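Long-range contacts in glucose-resistance amylase regulator (Weissella paramesenteroides ATCC 33313, PDB 4RK6), which binds D-glucose and probably works as a LacI-family transcriptional regulator that recognises cis-regulatory DNA: residues M124-I129 with F190-A195; A130-T135 with F164-D169; H170-G175 with V200-I205; Y183-L188 with N206-H211; T196-G201 with I221-G226. All coordinates share one frame; numbering follows the deposited sequence.

Interaction 1 of 5, residues M124-I129 with F190-A195; sequences MGHKNI and FTAAIA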
# COMPACT_ATOMS: atom_id res chain seq x y z
N MSE A 124 9.61 23.88 -19.32
CA MSE A 124 10.65 24.06 -18.31
C MSE A 124 12.04 23.88 -18.90
O MSE A 124 13.02 23.91 -18.17
CB MSE A 124 10.42 23.08 -17.16
CG MSE A 124 9.17 23.34 -16.35
SE MSE A 124 9.19 25.06 -15.39
CE MSE A 124 10.20 24.42 -13.82
N GLY A 125 12.13 23.68 -20.22
CA GLY A 125 13.41 23.71 -20.95
C GLY A 125 14.06 22.37 -21.23
O GLY A 125 15.22 22.31 -21.70
N HIS A 126 13.34 21.28 -20.94
CA HIS A 126 13.83 19.94 -21.19
C HIS A 126 13.52 19.53 -22.63
O HIS A 126 12.47 19.89 -23.17
CB HIS A 126 13.21 18.95 -20.22
CG HIS A 126 13.56 19.24 -18.80
ND1 HIS A 126 14.66 18.68 -18.18
CD2 HIS A 126 13.01 20.08 -17.89
CE1 HIS A 126 14.78 19.18 -16.96
NE2 HIS A 126 13.77 20.01 -16.75
N LYS A 127 14.47 18.82 -23.22
CA LYS A 127 14.35 18.27 -24.58
C LYS A 127 14.62 16.77 -24.63
O LYS A 127 13.91 16.02 -25.30
CB LYS A 127 15.32 18.99 -25.52
CG LYS A 127 14.74 20.26 -26.16
CD LYS A 127 15.73 21.03 -27.02
CE LYS A 127 16.10 20.30 -28.31
NZ LYS A 127 17.36 19.52 -28.21
N ASN A 128 15.66 16.34 -23.92
CA ASN A 128 15.97 14.93 -23.82
C ASN A 128 15.29 14.31 -22.61
O ASN A 128 15.64 14.65 -21.48
CB ASN A 128 17.48 14.76 -23.76
CG ASN A 128 18.13 15.21 -25.05
OD1 ASN A 128 17.68 14.84 -26.13
ND2 ASN A 128 19.16 16.01 -24.95
N ILE A 129 14.31 13.46 -22.86
CA ILE A 129 13.37 12.99 -21.81
C ILE A 129 13.19 11.49 -21.87
O ILE A 129 13.05 10.92 -22.94
CB ILE A 129 12.00 13.70 -21.91
CG1 ILE A 129 12.17 15.21 -21.88
CG2 ILE A 129 11.08 13.27 -20.77
CD1 ILE A 129 10.91 16.02 -22.02
N PHE A 190 19.51 11.99 -20.78
CA PHE A 190 18.30 12.76 -20.60
C PHE A 190 18.36 13.59 -19.32
O PHE A 190 19.03 13.23 -18.35
CB PHE A 190 17.07 11.84 -20.56
CG PHE A 190 17.25 10.61 -19.70
CD1 PHE A 190 16.94 10.64 -18.34
CD2 PHE A 190 17.71 9.42 -20.24
CE1 PHE A 190 17.10 9.52 -17.56
CE2 PHE A 190 17.86 8.28 -19.47
CZ PHE A 190 17.56 8.33 -18.12
N THR A 191 17.64 14.70 -19.33
CA THR A 191 17.63 15.64 -18.20
C THR A 191 16.40 15.49 -17.31
O THR A 191 16.36 16.05 -16.20
CB THR A 191 17.72 17.10 -18.67
OG1 THR A 191 16.59 17.43 -19.51
CG2 THR A 191 19.03 17.31 -19.43
N ALA A 192 15.39 14.78 -17.82
CA ALA A 192 14.12 14.55 -17.12
C ALA A 192 13.63 13.16 -17.39
O ALA A 192 13.87 12.58 -18.46
CB ALA A 192 13.08 15.56 -17.54
N ALA A 193 12.95 12.60 -16.40
CA ALA A 193 12.35 11.29 -16.51
C ALA A 193 10.88 11.38 -16.10
O ALA A 193 10.55 12.01 -15.10
CB ALA A 193 13.08 10.29 -15.64
N ILE A 194 10.02 10.79 -16.90
CA ILE A 194 8.61 10.65 -16.59
C ILE A 194 8.45 9.24 -16.04
O ILE A 194 8.71 8.25 -16.74
CB ILE A 194 7.72 10.84 -17.82
CG1 ILE A 194 7.92 12.25 -18.38
CG2 ILE A 194 6.27 10.61 -17.45
CD1 ILE A 194 7.24 12.54 -19.70
N ALA A 195 8.05 9.14 -14.79
CA ALA A 195 7.92 7.85 -14.12
C ALA A 195 6.49 7.35 -14.23
O ALA A 195 5.56 8.07 -13.87
CB ALA A 195 8.32 8.02 -12.66
O HOH W 1 17.02 18.12 -22.09
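H126 leans across to T191 and A192, meeting T191 along one edge and A192 over one face. H126 CB starts the approach 3.8 Å from T191 OG1. With CG anti to the carbonyl carbon (chi1 -62°), the H126 imidazole is set beside the second segment, and the CB of A192 comes over one ring face, 4.0 Å from the centroid, in a CH-pi contact that a small methyl makes easily. ND1 reaches the T191 hydroxyl: the H126 ND1 to T191 OG1 hydrogen bond is 2.7 Å, with OG1 at the ring edge and in its plane. CE1 passes near T191 O, and NE2 at the tip bonds to L281 O. Threonine suits this place because its hydroxyl also holds a water that accepts from K127 N.

Just before H126, helix 110-123 closes in a Schellman motif, with G125 at positive phi (98°), a backbone shape that glycine adopts without strain. The chain then runs into strand 129-132 of the periplasmic-binding-protein-like domain, which pairs in parallel with strand 192-195 at I129 and A192.

Ahead of the pairing, T191 N donates to N128 O over 2.9 Å, and F190 CB packs on that same oxygen. The CG2 of I129 lies 4.1 Å from I194 CD1, the two branched side chains crossing obliquely, both also touching helices 110-123 and 144-155.

Interaction 2 of 5, residues A130-T135 with F164-D169; sequences ALVGDT and FLYGND
G167 O is gripped twice by T135. The hydroxyl of T135 donates from OG1 to G167 O at 2.7 Å, lying in the carbonyl plane on a lone pair, while T135 N donates to the same oxygen at 3.0 Å from well above that plane. Threonine suits the site because OG1, placed between the backbone N and the carbonyl carbon (chi1 71°), points to the same acceptor as its own N-H, and its CG2 rests 3.5 Å from Y166 O.

Upstream, the segments are parallel strands inclined by 13°. L131 N donates to F164 O, Y166 N to L131 O at 2.9 Å, and G133 N to Y166 O, the last two nearly along the C=O axis. This is the pairing of a beta-alpha-beta crossover in which helix 144-155 links the strands, with 163-166 outermost within the chain.

On one face A130 CB meets F164 CB at 3.8 Å, and V132 CG1 lies obliquely by the Y166 ring, whose OH bonds to T177. On the other, L131 CB touches L165 CD2 at 4.0 Å, and both side chains also touch F149 of the crossover helix. Small and branched residues fit the inner strand, which has neighbours on both sides. Past the strands, G133 and G167 take positive phi, suited to glycine, and D134 forms a salt bridge with K136.

The double grip on G167 O extends the pairing past the strand ends with two hydrogen bonds from one residue to one oxygen, tying together the loops that lead toward the sugar.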
# COMPACT_ATOMS: atom_id res chain seq x y z
N ALA A 130 13.24 10.85 -20.71
CA ALA A 130 13.02 9.42 -20.61
C ALA A 130 11.63 9.09 -20.03
O ALA A 130 11.14 9.81 -19.17
CB ALA A 130 14.10 8.77 -19.77
N LEU A 131 11.03 8.01 -20.53
CA LEU A 131 9.90 7.36 -19.89
C LEU A 131 10.44 6.14 -19.17
O LEU A 131 11.06 5.27 -19.78
CB LEU A 131 8.82 6.97 -20.92
CG LEU A 131 7.55 6.34 -20.34
CD1 LEU A 131 6.72 7.38 -19.61
CD2 LEU A 131 6.71 5.71 -21.44
N VAL A 132 10.21 6.08 -17.86
CA VAL A 132 10.75 5.01 -17.01
C VAL A 132 9.61 4.34 -16.26
O VAL A 132 8.79 5.00 -15.66
CB VAL A 132 11.79 5.53 -15.98
CG1 VAL A 132 12.34 4.38 -15.15
CG2 VAL A 132 12.92 6.25 -16.69
N GLY A 133 9.56 3.01 -16.33
CA GLY A 133 8.52 2.25 -15.70
C GLY A 133 8.05 1.13 -16.60
O GLY A 133 8.86 0.37 -17.13
N ASP A 134 6.74 1.02 -16.77
CA ASP A 134 6.17 0.01 -17.65
C ASP A 134 6.16 0.55 -19.09
O ASP A 134 5.25 1.27 -19.49
CB ASP A 134 4.80 -0.42 -17.14
CG ASP A 134 4.23 -1.59 -17.93
OD1 ASP A 134 4.84 -1.98 -18.93
OD2 ASP A 134 3.19 -2.14 -17.53
N THR A 135 7.21 0.22 -19.85
CA THR A 135 7.42 0.77 -21.20
C THR A 135 7.51 -0.33 -22.26
O THR A 135 7.78 -0.03 -23.42
CB THR A 135 8.71 1.60 -21.30
OG1 THR A 135 9.86 0.75 -21.22
CG2 THR A 135 8.80 2.65 -20.21
N PHE A 164 13.85 8.59 -24.78
CA PHE A 164 14.49 7.46 -24.10
C PHE A 164 13.47 6.64 -23.33
O PHE A 164 12.52 7.18 -22.82
CB PHE A 164 15.59 7.96 -23.16
CG PHE A 164 16.65 8.75 -23.85
CD1 PHE A 164 16.44 10.10 -24.15
CD2 PHE A 164 17.84 8.16 -24.23
CE1 PHE A 164 17.41 10.84 -24.81
CE2 PHE A 164 18.82 8.89 -24.88
CZ PHE A 164 18.60 10.22 -25.17
N LEU A 165 13.66 5.33 -23.28
CA LEU A 165 12.73 4.41 -22.65
C LEU A 165 13.47 3.46 -21.73
O LEU A 165 14.56 3.01 -22.06
CB LEU A 165 12.02 3.56 -23.69
CG LEU A 165 11.22 4.29 -24.75
CD1 LEU A 165 10.76 3.34 -25.85
CD2 LEU A 165 10.03 5.00 -24.13
N TYR A 166 12.87 3.11 -20.59
CA TYR A 166 13.39 2.01 -19.78
C TYR A 166 12.34 1.37 -18.94
O TYR A 166 11.62 2.07 -18.23
CB TYR A 166 14.51 2.47 -18.85
CG TYR A 166 15.12 1.34 -18.05
CD1 TYR A 166 14.55 0.91 -16.85
CD2 TYR A 166 16.25 0.64 -18.52
CE1 TYR A 166 15.09 -0.13 -16.13
CE2 TYR A 166 16.80 -0.40 -17.80
CZ TYR A 166 16.21 -0.78 -16.60
OH TYR A 166 16.70 -1.80 -15.84
N GLY A 167 12.30 0.04 -18.97
CA GLY A 167 11.61 -0.72 -17.93
C GLY A 167 10.43 -1.55 -18.37
O GLY A 167 9.79 -1.27 -19.39
N ASN A 168 10.14 -2.56 -17.55
CA ASN A 168 9.05 -3.52 -17.77
C ASN A 168 7.93 -3.49 -16.74
O ASN A 168 6.98 -4.25 -16.86
CB ASN A 168 9.63 -4.93 -17.76
CG ASN A 168 10.61 -5.14 -18.88
OD1 ASN A 168 10.34 -4.75 -20.00
ND2 ASN A 168 11.77 -5.71 -18.57
N ASP A 169 8.04 -2.64 -15.72
CA ASP A 169 6.99 -2.61 -14.70
C ASP A 169 7.06 -1.33 -13.88
O ASP A 169 7.96 -0.52 -14.08
CB ASP A 169 7.07 -3.87 -13.82
CG ASP A 169 8.31 -3.94 -12.94
OD1 ASP A 169 8.81 -2.90 -12.46
OD2 ASP A 169 8.75 -5.08 -12.68

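Interaction 3 of 5, residues H170-G175 with V200-I205; sequences HSYETG and VGQGLI. With GLC (alpha-D-glucopyranose), chain C.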
# COMPACT_ATOMS: atom_id res chain seq x y z
N HIS A 170 6.12 -1.19 -12.95
CA HIS A 170 5.94 0.07 -12.21
C HIS A 170 6.64 0.05 -10.85
O HIS A 170 6.25 0.79 -9.94
CB HIS A 170 4.45 0.31 -11.93
CG HIS A 170 3.61 0.48 -13.14
ND1 HIS A 170 3.74 1.55 -14.00
CD2 HIS A 170 2.57 -0.26 -13.61
CE1 HIS A 170 2.85 1.45 -14.96
NE2 HIS A 170 2.13 0.36 -14.75
N SER A 171 7.67 -0.79 -10.69
CA SER A 171 8.30 -0.99 -9.39
C SER A 171 9.38 0.04 -9.04
O SER A 171 9.97 0.67 -9.90
CB SER A 171 8.91 -2.40 -9.30
OG SER A 171 10.08 -2.52 -10.11
N TYR A 172 9.63 0.16 -7.74
CA TYR A 172 10.77 0.89 -7.23
C TYR A 172 12.08 0.43 -7.90
O TYR A 172 12.89 1.25 -8.29
CB TYR A 172 10.85 0.66 -5.73
CG TYR A 172 12.10 1.19 -5.07
CD1 TYR A 172 12.16 2.50 -4.61
CD2 TYR A 172 13.21 0.37 -4.85
CE1 TYR A 172 13.29 2.99 -3.98
CE2 TYR A 172 14.35 0.85 -4.23
CZ TYR A 172 14.39 2.16 -3.79
OH TYR A 172 15.51 2.64 -3.17
N GLU A 173 12.24 -0.88 -8.01
CA GLU A 173 13.45 -1.46 -8.57
C GLU A 173 13.68 -1.00 -10.01
O GLU A 173 14.80 -0.70 -10.40
CB GLU A 173 13.37 -2.98 -8.51
CG GLU A 173 13.54 -3.55 -7.09
CD GLU A 173 12.29 -3.48 -6.19
OE1 GLU A 173 11.16 -3.18 -6.66
OE2 GLU A 173 12.46 -3.74 -4.96
N THR A 174 12.60 -0.91 -10.79
CA THR A 174 12.72 -0.43 -12.16
C THR A 174 13.20 1.02 -12.19
O THR A 174 14.06 1.39 -12.99
CB THR A 174 11.41 -0.63 -12.93
OG1 THR A 174 11.19 -2.04 -13.14
CG2 THR A 174 11.41 0.13 -14.26
N GLY A 175 12.67 1.86 -11.32
CA GLY A 175 13.20 3.21 -11.26
C GLY A 175 14.67 3.26 -10.86
O GLY A 175 15.45 4.03 -11.43
N VAL A 200 8.26 4.31 -9.00
CA VAL A 200 9.35 4.43 -9.97
C VAL A 200 10.12 5.71 -9.68
O VAL A 200 11.35 5.73 -9.68
CB VAL A 200 8.83 4.41 -11.42
CG1 VAL A 200 9.95 4.66 -12.42
CG2 VAL A 200 8.09 3.12 -11.72
N GLY A 201 9.39 6.80 -9.43
CA GLY A 201 9.99 8.08 -9.08
C GLY A 201 10.82 8.01 -7.80
O GLY A 201 11.90 8.58 -7.71
N GLN A 202 10.31 7.29 -6.81
CA GLN A 202 11.06 7.11 -5.58
C GLN A 202 12.38 6.35 -5.83
O GLN A 202 13.42 6.64 -5.21
CB GLN A 202 10.20 6.40 -4.55
CG GLN A 202 10.87 6.15 -3.24
CD GLN A 202 11.09 7.41 -2.45
OE1 GLN A 202 10.17 7.90 -1.76
NE2 GLN A 202 12.30 7.96 -2.52
N GLY A 203 12.32 5.37 -6.71
CA GLY A 203 13.51 4.58 -7.09
C GLY A 203 14.55 5.44 -7.74
O GLY A 203 15.73 5.34 -7.44
N LEU A 204 14.11 6.30 -8.64
CA LEU A 204 14.99 7.26 -9.30
C LEU A 204 15.65 8.21 -8.30
O LEU A 204 16.87 8.46 -8.37
CB LEU A 204 14.19 8.08 -10.30
CG LEU A 204 13.80 7.34 -11.59
CD1 LEU A 204 12.69 8.10 -12.28
CD2 LEU A 204 15.00 7.24 -12.50
N ILE A 205 14.87 8.76 -7.37
CA ILE A 205 15.42 9.65 -6.36
C ILE A 205 16.53 8.95 -5.57
O ILE A 205 17.63 9.51 -5.38
CB ILE A 205 14.32 10.14 -5.39
CG1 ILE A 205 13.46 11.20 -6.08
CG2 ILE A 205 14.95 10.68 -4.11
CD1 ILE A 205 12.28 11.61 -5.22
C1 GLC C . -2.29 0.80 -13.53
C2 GLC C . -3.33 1.88 -13.84
C3 GLC C . -2.71 3.23 -14.15
C4 GLC C . -1.64 3.56 -13.10
C5 GLC C . -0.57 2.47 -13.17
C6 GLC C . 0.53 2.70 -12.14
O1 GLC C . -1.84 0.33 -14.74
O2 GLC C . -4.12 1.51 -14.97
O3 GLC C . -3.78 4.16 -14.09
O4 GLC C . -1.12 4.83 -13.34
O5 GLC C . -1.13 1.22 -12.84
O6 GLC C . 0.02 2.67 -10.84
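At the glucose pocket, the residue pair H170 and V200 marks where the start of helix 172-182 meets helix 198-210. The V200 methyl CG2 lies 3.5 Å from H170 O, and the other V200 branch, CG1, reaches G175 CA at 3.7 Å; a beta-branched residue can fill both places at once.

Farther in, the helices touch backbone to backbone. G175 CA approaches V200 O at 3.5 Å in a CA-H...O contact, and G203 CA makes a matching one to Y172 O at 3.6 Å. With only hydrogen on the facing sides, glycine allows this closeness. The Y172 ring lies obliquely against G203, its CE1 3.5 Å from G203 CA, while the phenol OH bonds to N206. L204 lays CD2 against G175 O.

S171 occupies the N-cap: its OG accepts from T174 N at 3.1 Å, satisfying an amide of the first turn, and also bonds to D169.

H170 itself turns to the sugar. Its CG is anti to the carbonyl carbon (chi1 -63°), and one face of the H170 ring packs on C6 and C5 of glucose, C6 sitting 3.7 Å above the ring plane, over its centre. ND1 bonds to T196 OG1, which fixes the imidazole's rotation. Loops at helix N-termini line the sugar cleft here, as in the periplasmic-binding-protein fold.

Interaction 4 of 5, residues Y183-L188 with N206-H211; sequences YDINQL and NAMSDH
The loop bearing I185 and L188 passes the last turn of helix 198-210, with M208 on it and H211 just after it, and no main-chain pairing joins the two; the closest CA atoms, those of I185 and M208, are 7.7 Å apart. In this alpha/beta domain of periplasmic-binding-protein type, the loop leads from helix 172-182 to strand 192-195. It bends in a type I beta turn from D184 to Q187, reinforced by an Asx turn in which D184 OD1 accepts from N186 N at 3.0 Å, so aspartate fits the turn's first position.

The turn presents I185 to the helix. Its CG1 is anti to the backbone N (chi1 -163°), and I185 CD1, the tip, touches three groups: A207 O at 3.6 Å, the selenium SE of selenomethionine M208 at 3.9 Å, and H211 CB at 3.7 Å. I185 and M208 slide past each other in opposite directions, whereas I185 and H211 cross at about a right angle. L188 and M208 meet tip to tip, CD1 of L188 lying 4.0 Å from M208 CE; the flexible selenomethionine, bent at chi2 and chi3, brings its methyl to the branched leucine tip. H211 in turn folds back on the helix end, H211 ND1 donating 2.7 Å to A207 O, which lies in the plane of the ring.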
# COMPACT_ATOMS: atom_id res chain seq x y z
N TYR A 183 21.25 2.99 -17.87
CA TYR A 183 22.04 4.09 -18.42
C TYR A 183 23.23 4.36 -17.51
O TYR A 183 23.32 3.81 -16.43
CB TYR A 183 21.18 5.36 -18.57
CG TYR A 183 20.08 5.20 -19.58
CD1 TYR A 183 20.32 5.46 -20.93
CD2 TYR A 183 18.81 4.78 -19.20
CE1 TYR A 183 19.33 5.29 -21.88
CE2 TYR A 183 17.81 4.61 -20.15
CZ TYR A 183 18.07 4.87 -21.48
OH TYR A 183 17.10 4.71 -22.42
N ASP A 184 24.13 5.20 -17.98
CA ASP A 184 25.32 5.60 -17.25
C ASP A 184 24.95 6.76 -16.34
O ASP A 184 24.66 7.86 -16.82
CB ASP A 184 26.40 6.02 -18.26
CG ASP A 184 27.65 6.56 -17.63
OD1 ASP A 184 27.79 6.57 -16.38
OD2 ASP A 184 28.51 7.00 -18.42
N ILE A 185 24.94 6.51 -15.03
CA ILE A 185 24.47 7.51 -14.06
C ILE A 185 25.31 8.76 -14.07
O ILE A 185 24.82 9.81 -13.67
CB ILE A 185 24.37 6.93 -12.62
CG1 ILE A 185 23.50 7.84 -11.73
CG2 ILE A 185 25.74 6.74 -11.98
CD1 ILE A 185 22.91 7.10 -10.56
N ASN A 186 26.56 8.66 -14.54
CA ASN A 186 27.47 9.77 -14.58
C ASN A 186 27.31 10.64 -15.81
O ASN A 186 27.82 11.76 -15.83
CB ASN A 186 28.92 9.29 -14.61
CG ASN A 186 29.22 8.30 -13.52
OD1 ASN A 186 29.13 8.62 -12.34
ND2 ASN A 186 29.60 7.08 -13.92
N GLN A 187 26.64 10.12 -16.83
CA GLN A 187 26.44 10.84 -18.09
C GLN A 187 25.06 10.51 -18.63
O GLN A 187 24.92 10.01 -19.72
CB GLN A 187 27.50 10.41 -19.11
CG GLN A 187 28.90 10.85 -18.75
CD GLN A 187 29.92 10.44 -19.80
OE1 GLN A 187 31.06 10.11 -19.49
NE2 GLN A 187 29.49 10.44 -21.06
N LEU A 188 24.03 10.79 -17.85
CA LEU A 188 22.69 10.50 -18.31
C LEU A 188 22.40 11.28 -19.57
O LEU A 188 22.68 12.47 -19.63
CB LEU A 188 21.65 10.84 -17.23
CG LEU A 188 21.68 9.90 -16.03
CD1 LEU A 188 20.67 10.41 -15.01
CD2 LEU A 188 21.39 8.46 -16.39
N ASN A 206 16.25 7.74 -5.12
CA ASN A 206 17.23 7.02 -4.31
C ASN A 206 18.47 6.64 -5.10
O ASN A 206 19.56 6.67 -4.54
CB ASN A 206 16.60 5.80 -3.62
CG ASN A 206 15.80 6.20 -2.40
OD1 ASN A 206 15.76 7.37 -2.04
ND2 ASN A 206 15.16 5.25 -1.76
N ALA A 207 18.31 6.25 -6.37
CA ALA A 207 19.47 5.87 -7.17
C ALA A 207 20.37 7.08 -7.31
O ALA A 207 21.60 6.98 -7.17
CB ALA A 207 19.06 5.34 -8.53
N MSE A 208 19.77 8.25 -7.54
CA MSE A 208 20.59 9.47 -7.69
C MSE A 208 21.30 9.77 -6.39
O MSE A 208 22.54 10.00 -6.39
CB MSE A 208 19.79 10.69 -8.15
CG MSE A 208 19.06 10.52 -9.49
SE MSE A 208 20.20 9.92 -11.00
CE MSE A 208 21.06 11.66 -11.21
N SER A 209 20.55 9.78 -5.28
CA SER A 209 21.13 10.11 -3.95
C SER A 209 22.24 9.16 -3.54
O SER A 209 23.23 9.59 -2.95
CB SER A 209 20.06 10.07 -2.84
OG SER A 209 19.07 11.04 -3.07
N ASP A 210 22.06 7.88 -3.85
CA ASP A 210 23.03 6.83 -3.46
C ASP A 210 24.33 6.91 -4.27
O ASP A 210 25.32 6.27 -3.91
CB ASP A 210 22.43 5.44 -3.67
CG ASP A 210 21.35 5.08 -2.64
OD1 ASP A 210 21.16 5.79 -1.62
OD2 ASP A 210 20.74 4.01 -2.83
N HIS A 211 24.31 7.67 -5.37
CA HIS A 211 25.48 7.81 -6.26
C HIS A 211 25.95 9.24 -6.37
O HIS A 211 26.44 9.67 -7.43
CB HIS A 211 25.17 7.20 -7.62
CG HIS A 211 24.90 5.73 -7.55
ND1 HIS A 211 23.66 5.22 -7.25
CD2 HIS A 211 25.72 4.67 -7.71
CE1 HIS A 211 23.73 3.90 -7.21
NE2 HIS A 211 24.97 3.54 -7.51

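Interaction 5 of 5, residues T196-G201 with I221-G226; sequences TADMVG and IVTIDG. With GLC (alpha-D-glucopyranose), chain C.
D225 and A197 meet at the glucose, the CB of A197 lying 4.1 Å from D225 OD2. Both carboxylate oxygens of D225 accept from the sugar: glucose O4 donates to OD1 at 2.5 Å and O6 to OD2 at 2.6 Å. Aspartate suits this place because its two oxygens can engage two hydroxyls together. The A197 methyl, CB, packs 3.7 Å from glucose C6, small enough to sit beside it, and I224 CG2 lies near O4. Beyond D225, OD1 also bonds to Q242, and T196 OG1 accepts from D134 N.

In the second shell a water joins the segments, accepting from D198 N and donating to D225 OD2. D198 then holds the turn that carries D225. D198 OD1 takes two bonds: T223 OG1 at 2.7 Å, on the anti side and 18° out of the carboxylate plane, and G226 N at 3.0 Å, on the syn lone pair. OD2 accepts from L227 N. These donors probably help D198 stay ionised although D225 is close, the OD2 atoms of D198 and D225 being 4.7 Å apart and the carboxylate planes 84° to each other. G226, at positive phi, suits the bend that offers its N-H.

Farther from the sugar, G201 lets the helix settle on the strand, with its CA 3.9 Å from T223 CG2. This joins helix 198-210 to strand 220-223 within the beta-alpha-beta unit that begins at strand 192-195; strand 220-223 runs between 192-195 and 238-241, with helix 110-123 packed against V222 and I224.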
# COMPACT_ATOMS: atom_id res chain seq x y z
N THR A 196 6.28 6.10 -14.66
CA THR A 196 4.92 5.62 -14.93
C THR A 196 4.12 5.31 -13.66
O THR A 196 2.91 5.06 -13.73
CB THR A 196 4.88 4.35 -15.82
OG1 THR A 196 5.51 3.25 -15.15
CG2 THR A 196 5.53 4.62 -17.13
N ALA A 197 4.79 5.30 -12.51
CA ALA A 197 4.12 5.19 -11.22
C ALA A 197 4.95 5.88 -10.17
O ALA A 197 6.15 6.09 -10.36
CB ALA A 197 3.87 3.74 -10.84
N ASP A 198 4.31 6.29 -9.07
CA ASP A 198 5.03 7.03 -8.03
C ASP A 198 6.30 6.31 -7.51
O ASP A 198 7.34 6.96 -7.30
CB ASP A 198 4.12 7.32 -6.83
CG ASP A 198 2.88 8.12 -7.22
OD1 ASP A 198 2.92 8.95 -8.16
OD2 ASP A 198 1.86 7.88 -6.55
N MSE A 199 6.22 5.00 -7.31
CA MSE A 199 7.35 4.22 -6.74
C MSE A 199 8.52 4.23 -7.69
O MSE A 199 9.65 4.22 -7.26
CB MSE A 199 6.93 2.79 -6.39
CG MSE A 199 6.34 2.73 -5.00
SE MSE A 199 7.82 2.99 -3.73
CE MSE A 199 6.71 2.37 -2.23
N VAL A 200 8.26 4.31 -9.00
CA VAL A 200 9.35 4.43 -9.97
C VAL A 200 10.12 5.71 -9.68
O VAL A 200 11.35 5.73 -9.68
CB VAL A 200 8.83 4.41 -11.42
CG1 VAL A 200 9.95 4.66 -12.42
CG2 VAL A 200 8.09 3.12 -11.72
N GLY A 201 9.39 6.80 -9.43
CA GLY A 201 9.99 8.08 -9.08
C GLY A 201 10.82 8.01 -7.80
O GLY A 201 11.90 8.58 -7.71
N ILE A 221 12.10 14.93 -12.36
CA ILE A 221 11.20 13.80 -12.37
C ILE A 221 9.77 14.29 -12.25
O ILE A 221 9.47 15.17 -11.44
CB ILE A 221 11.47 12.80 -11.20
CG1 ILE A 221 12.89 12.26 -11.23
CG2 ILE A 221 10.50 11.62 -11.23
CD1 ILE A 221 13.24 11.53 -9.94
N VAL A 222 8.89 13.70 -13.06
CA VAL A 222 7.44 13.81 -12.88
C VAL A 222 6.87 12.40 -12.84
O VAL A 222 7.21 11.56 -13.68
CB VAL A 222 6.74 14.63 -13.99
CG1 VAL A 222 5.24 14.66 -13.74
CG2 VAL A 222 7.29 16.04 -14.08
N THR A 223 6.02 12.12 -11.86
CA THR A 223 5.37 10.80 -11.77
C THR A 223 3.90 10.84 -12.15
O THR A 223 3.29 11.90 -12.18
CB THR A 223 5.44 10.15 -10.37
OG1 THR A 223 4.47 10.75 -9.50
CG2 THR A 223 6.80 10.27 -9.76
N ILE A 224 3.36 9.67 -12.45
CA ILE A 224 1.94 9.49 -12.68
C ILE A 224 1.34 8.71 -11.53
O ILE A 224 1.81 7.63 -11.20
CB ILE A 224 1.66 8.76 -13.99
CG1 ILE A 224 2.09 9.65 -15.14
CG2 ILE A 224 0.18 8.39 -14.07
CD1 ILE A 224 2.18 8.94 -16.48
N ASP A 225 0.30 9.31 -10.91
CA ASP A 225 -0.64 8.72 -9.95
C ASP A 225 -0.91 9.72 -8.82
O ASP A 225 -2.05 9.98 -8.47
CB ASP A 225 -0.22 7.38 -9.33
CG ASP A 225 -0.41 6.21 -10.28
OD1 ASP A 225 -1.00 6.40 -11.37
OD2 ASP A 225 0.09 5.10 -9.94
N GLY A 226 0.15 10.22 -8.21
CA GLY A 226 0.04 11.24 -7.18
C GLY A 226 -0.43 10.75 -5.83
O GLY A 226 -1.06 11.50 -5.09
C1 GLC C . -2.29 0.80 -13.53
C2 GLC C . -3.33 1.88 -13.84
C3 GLC C . -2.71 3.23 -14.15
C4 GLC C . -1.64 3.56 -13.10
C5 GLC C . -0.57 2.47 -13.17
C6 GLC C . 0.53 2.70 -12.14
O1 GLC C . -1.84 0.33 -14.74
O2 GLC C . -4.12 1.51 -14.97
O3 GLC C . -3.78 4.16 -14.09
O4 GLC C . -1.12 4.83 -13.34
O5 GLC C . -1.13 1.22 -12.84
O6 GLC C . 0.02 2.67 -10.84
O HOH W 2 1.77 5.20 -7.87

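All five contacts lie in one lobe of the glucose-binding region, on or against the parallel strands ordered 220-223, 192-195, 129-132, 163-166. Interactions 1 and 2 build neighbouring strand pairs, centres 13 Å apart, and interaction 2 falls between the two segments of interaction 1 along the chain. Interactions 3, 4 and 5 share helix 198-210. Interactions 3 and 5 have centres 8 Å apart, overlap at V200 and G201 and reach the sugar. The centres of interactions 4 and 5 are 17 Å apart, 4 lying at the helix's far end. Interactions 3, 4 and, through M199, 5 also reach the second subunit, placing sugar site and dimer interface along one helix.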